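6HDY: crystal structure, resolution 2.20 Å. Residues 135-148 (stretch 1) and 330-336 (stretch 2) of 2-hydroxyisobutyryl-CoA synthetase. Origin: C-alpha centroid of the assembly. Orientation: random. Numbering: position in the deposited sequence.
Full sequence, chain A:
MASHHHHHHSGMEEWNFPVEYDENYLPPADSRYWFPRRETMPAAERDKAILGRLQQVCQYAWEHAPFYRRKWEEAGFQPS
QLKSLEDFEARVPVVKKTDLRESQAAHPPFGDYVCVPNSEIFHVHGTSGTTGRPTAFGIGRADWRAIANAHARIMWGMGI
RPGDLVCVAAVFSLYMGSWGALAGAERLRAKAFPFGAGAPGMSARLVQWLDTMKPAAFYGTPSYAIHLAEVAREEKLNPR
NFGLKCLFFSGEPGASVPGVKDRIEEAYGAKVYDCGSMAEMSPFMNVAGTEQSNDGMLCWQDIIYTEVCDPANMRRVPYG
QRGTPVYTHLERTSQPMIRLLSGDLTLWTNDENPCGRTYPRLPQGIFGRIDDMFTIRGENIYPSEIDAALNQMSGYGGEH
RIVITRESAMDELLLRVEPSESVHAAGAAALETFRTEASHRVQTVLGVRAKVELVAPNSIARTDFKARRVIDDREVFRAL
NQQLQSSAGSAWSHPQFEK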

# COMPACT_ATOMS: atom_id res chain seq x y z
N THR A 135 -4.05 4.41 17.83
CA THR A 135 -5.04 5.45 17.57
C THR A 135 -5.46 5.37 16.13
O THR A 135 -4.62 5.20 15.25
CB THR A 135 -4.55 6.84 17.97
OG1 THR A 135 -3.15 6.90 17.80
CG2 THR A 135 -4.89 7.17 19.41
N ALA A 136 -6.75 5.47 15.90
CA ALA A 136 -7.34 5.41 14.57
C ALA A 136 -7.49 6.81 13.96
O ALA A 136 -7.98 7.73 14.61
CB ALA A 136 -8.70 4.73 14.65
N PHE A 137 -7.11 6.94 12.70
CA PHE A 137 -7.32 8.18 11.99
C PHE A 137 -8.53 8.03 11.05
O PHE A 137 -8.58 7.11 10.24
CB PHE A 137 -6.06 8.66 11.25
CG PHE A 137 -4.79 8.76 12.08
CD1 PHE A 137 -4.79 9.42 13.30
CD2 PHE A 137 -3.59 8.27 11.59
CE1 PHE A 137 -3.60 9.55 14.04
CE2 PHE A 137 -2.42 8.34 12.36
CZ PHE A 137 -2.43 9.00 13.56
N GLY A 138 -9.51 8.90 11.23
CA GLY A 138 -10.71 9.01 10.42
C GLY A 138 -10.62 10.33 9.69
O GLY A 138 -10.97 11.37 10.24
N ILE A 139 -10.10 10.29 8.47
CA ILE A 139 -9.87 11.47 7.64
C ILE A 139 -11.01 11.68 6.63
O ILE A 139 -11.34 10.77 5.87
CB ILE A 139 -8.48 11.38 7.00
CG1 ILE A 139 -7.44 10.99 8.08
CG2 ILE A 139 -8.12 12.72 6.32
CD1 ILE A 139 -6.35 10.15 7.62
N GLY A 140 -11.62 12.88 6.66
CA GLY A 140 -12.72 13.22 5.77
C GLY A 140 -12.22 13.49 4.37
O GLY A 140 -11.04 13.74 4.18
N ARG A 141 -13.13 13.44 3.40
CA ARG A 141 -12.86 13.67 1.97
C ARG A 141 -12.20 15.01 1.73
O ARG A 141 -11.21 15.09 0.99
CB ARG A 141 -14.17 13.58 1.18
CG ARG A 141 -14.06 12.80 -0.13
CD ARG A 141 -15.41 12.39 -0.70
NE ARG A 141 -16.32 11.83 0.30
CZ ARG A 141 -17.42 12.44 0.75
NH1 ARG A 141 -17.74 13.65 0.30
NH2 ARG A 141 -18.18 11.86 1.66
N ALA A 142 -12.73 16.07 2.35
CA ALA A 142 -12.21 17.43 2.22
C ALA A 142 -10.82 17.54 2.78
O ALA A 142 -9.97 18.15 2.12
CB ALA A 142 -13.17 18.43 2.87
N ASP A 143 -10.52 16.87 3.91
CA ASP A 143 -9.15 16.87 4.48
C ASP A 143 -8.14 16.14 3.60
O ASP A 143 -7.03 16.61 3.46
CB ASP A 143 -9.11 16.30 5.90
CG ASP A 143 -9.65 17.26 6.93
OD1 ASP A 143 -10.11 18.35 6.54
OD2 ASP A 143 -9.62 16.93 8.11
N TRP A 144 -8.53 15.03 2.99
CA TRP A 144 -7.67 14.25 2.08
C TRP A 144 -7.24 15.18 0.91
O TRP A 144 -6.05 15.21 0.55
CB TRP A 144 -8.41 12.96 1.58
CG TRP A 144 -7.44 11.95 1.04
CD1 TRP A 144 -6.96 11.89 -0.23
CD2 TRP A 144 -6.66 11.02 1.82
NE1 TRP A 144 -5.97 10.93 -0.32
CE2 TRP A 144 -5.78 10.37 0.92
CE3 TRP A 144 -6.62 10.67 3.18
CZ2 TRP A 144 -4.88 9.37 1.35
CZ3 TRP A 144 -5.75 9.65 3.59
CH2 TRP A 144 -4.89 9.02 2.68
N ARG A 145 -8.20 15.94 0.36
CA ARG A 145 -7.94 16.95 -0.68
C ARG A 145 -7.03 18.07 -0.15
O ARG A 145 -6.07 18.43 -0.83
CB ARG A 145 -9.24 17.52 -1.31
CG ARG A 145 -10.11 16.50 -2.10
CD ARG A 145 -9.35 15.40 -2.85
NE ARG A 145 -8.33 15.89 -3.80
CZ ARG A 145 -7.29 15.17 -4.22
NH1 ARG A 145 -7.12 13.93 -3.79
NH2 ARG A 145 -6.43 15.68 -5.09
N ALA A 146 -7.28 18.56 1.09
CA ALA A 146 -6.43 19.59 1.72
C ALA A 146 -4.97 19.07 1.87
O ALA A 146 -4.02 19.80 1.60
CB ALA A 146 -7.00 20.00 3.07
N ILE A 147 -4.81 17.79 2.23
CA ILE A 147 -3.49 17.13 2.38
C ILE A 147 -2.79 16.98 1.01
O ILE A 147 -1.60 17.27 0.91
CB ILE A 147 -3.65 15.75 3.11
CG1 ILE A 147 -4.15 15.93 4.56
CG2 ILE A 147 -2.31 14.94 3.06
CD1 ILE A 147 -4.71 14.66 5.28
N ALA A 148 -3.51 16.48 -0.02
CA ALA A 148 -2.96 16.28 -1.36
C ALA A 148 -2.46 17.59 -1.98
O ALA A 148 -1.38 17.62 -2.58
CB ALA A 148 -4.00 15.63 -2.27
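Stretch 2 330-336: LERTSQP

A segment without regular secondary structure can be anchored by hydrogen bonds on a strand-to-helix junction if its polar groups find partners in both elements, and residues 330-336 of this synthetase illustrate the principle. The segment runs antiparallel to stretch 1: Q335 lies nearest G138 of the strand (7.1 Å between CA atoms), S334 nearest G140 (5.6 Å), R332 nearest D143 in the first helical turn (5.5 Å) and E331 nearest A146 (6.6 Å). R332 and S334 are extended, T333 between them is not (phi/psi -103/-22), and Q335 takes left-handed angles (45/49); together the stretches bury 468 Å².

Along the strand, a side-chain amide takes the place of a neighbouring backbone. Q335 donates from NE2 to A136 O (3.1 Å) and accepts at OE1 from G138 N (2.8 Å), satisfying two peptide groups that flank F137. Two residues farther along the strand, G140 N donates to S334 OG at 3.1 Å, just before the helix begins.

The charged centre is D143, whose CA-to-CB bond points toward the segment. Its carboxylate gathers successive donors: D143 OD1 accepts from T333 N (2.9 Å), while D143 OD2 accepts from S334 N (2.7 Å) and S334 OG (2.6 Å). R332 NE completes the set with a salt bridge to D143 OD2 at 3.0 Å, the carboxylate oxygen lying at the guanidinium edge. S334 OG is thus both donor and acceptor, tying helix to strand, and R332 NH2 adds a weak hydrogen bond to it (3.3 Å).

The remaining packing sets aliphatic carbons against polar groups. I139 CG1 approaches R332 NH2 at 3.7 Å and I147 CD1 lies 4.3 Å from R332 NH1, whereas the small side chain of A146 brings its CB to 3.4 Å from E331 O. Water completes the fit farther along the helix: one molecule donates to both A146 O and E331 OE1, at 2.7 Å each.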

# COMPACT_ATOMS: atom_id res chain seq x y z
N LEU A 330 -4.39 24.28 10.30
CA LEU A 330 -5.15 25.48 9.89
C LEU A 330 -6.15 25.18 8.75
O LEU A 330 -6.99 26.02 8.42
CB LEU A 330 -4.19 26.63 9.48
CG LEU A 330 -3.15 27.08 10.51
CD1 LEU A 330 -2.30 28.19 9.94
CD2 LEU A 330 -3.80 27.52 11.79
N GLU A 331 -6.08 23.97 8.16
CA GLU A 331 -6.89 23.56 7.01
C GLU A 331 -7.46 22.15 7.14
O GLU A 331 -7.45 21.39 6.16
CB GLU A 331 -6.05 23.71 5.72
CG GLU A 331 -5.69 25.14 5.35
CD GLU A 331 -5.01 25.35 4.01
OE1 GLU A 331 -4.47 24.37 3.44
OE2 GLU A 331 -5.03 26.49 3.51
N ARG A 332 -7.98 21.79 8.34
CA ARG A 332 -8.58 20.47 8.57
C ARG A 332 -9.86 20.53 9.37
O ARG A 332 -9.92 21.20 10.40
CB ARG A 332 -7.57 19.48 9.21
CG ARG A 332 -6.59 18.90 8.19
CD ARG A 332 -5.90 17.65 8.66
NE ARG A 332 -6.82 16.53 8.96
CZ ARG A 332 -6.41 15.34 9.39
NH1 ARG A 332 -5.12 15.09 9.57
NH2 ARG A 332 -7.30 14.38 9.65
N THR A 333 -10.89 19.82 8.90
CA THR A 333 -12.19 19.75 9.57
C THR A 333 -12.37 18.42 10.32
O THR A 333 -13.19 18.35 11.23
CB THR A 333 -13.33 19.98 8.56
OG1 THR A 333 -13.17 19.06 7.47
CG2 THR A 333 -13.38 21.42 8.04
N SER A 334 -11.62 17.36 9.94
CA SER A 334 -11.73 16.02 10.56
C SER A 334 -10.52 15.79 11.46
O SER A 334 -9.38 16.01 11.02
CB SER A 334 -11.83 14.92 9.49
OG SER A 334 -10.56 14.62 8.93
N GLN A 335 -10.76 15.36 12.73
CA GLN A 335 -9.71 15.17 13.74
C GLN A 335 -8.71 16.34 13.77
O GLN A 335 -7.51 16.12 13.70
CB GLN A 335 -9.00 13.80 13.59
CG GLN A 335 -9.97 12.62 13.86
CD GLN A 335 -9.25 11.28 13.81
OE1 GLN A 335 -8.50 10.99 12.88
NE2 GLN A 335 -9.50 10.42 14.79
N PRO A 336 -9.18 17.64 13.83
CA PRO A 336 -8.20 18.74 13.82
C PRO A 336 -7.38 18.74 15.10
O PRO A 336 -7.91 18.54 16.19
CB PRO A 336 -9.06 20.00 13.66
CG PRO A 336 -10.39 19.63 14.21
CD PRO A 336 -10.57 18.15 13.94
O HOH W 1 -12.52 16.47 5.78
O HOH W 2 -3.74 21.74 3.51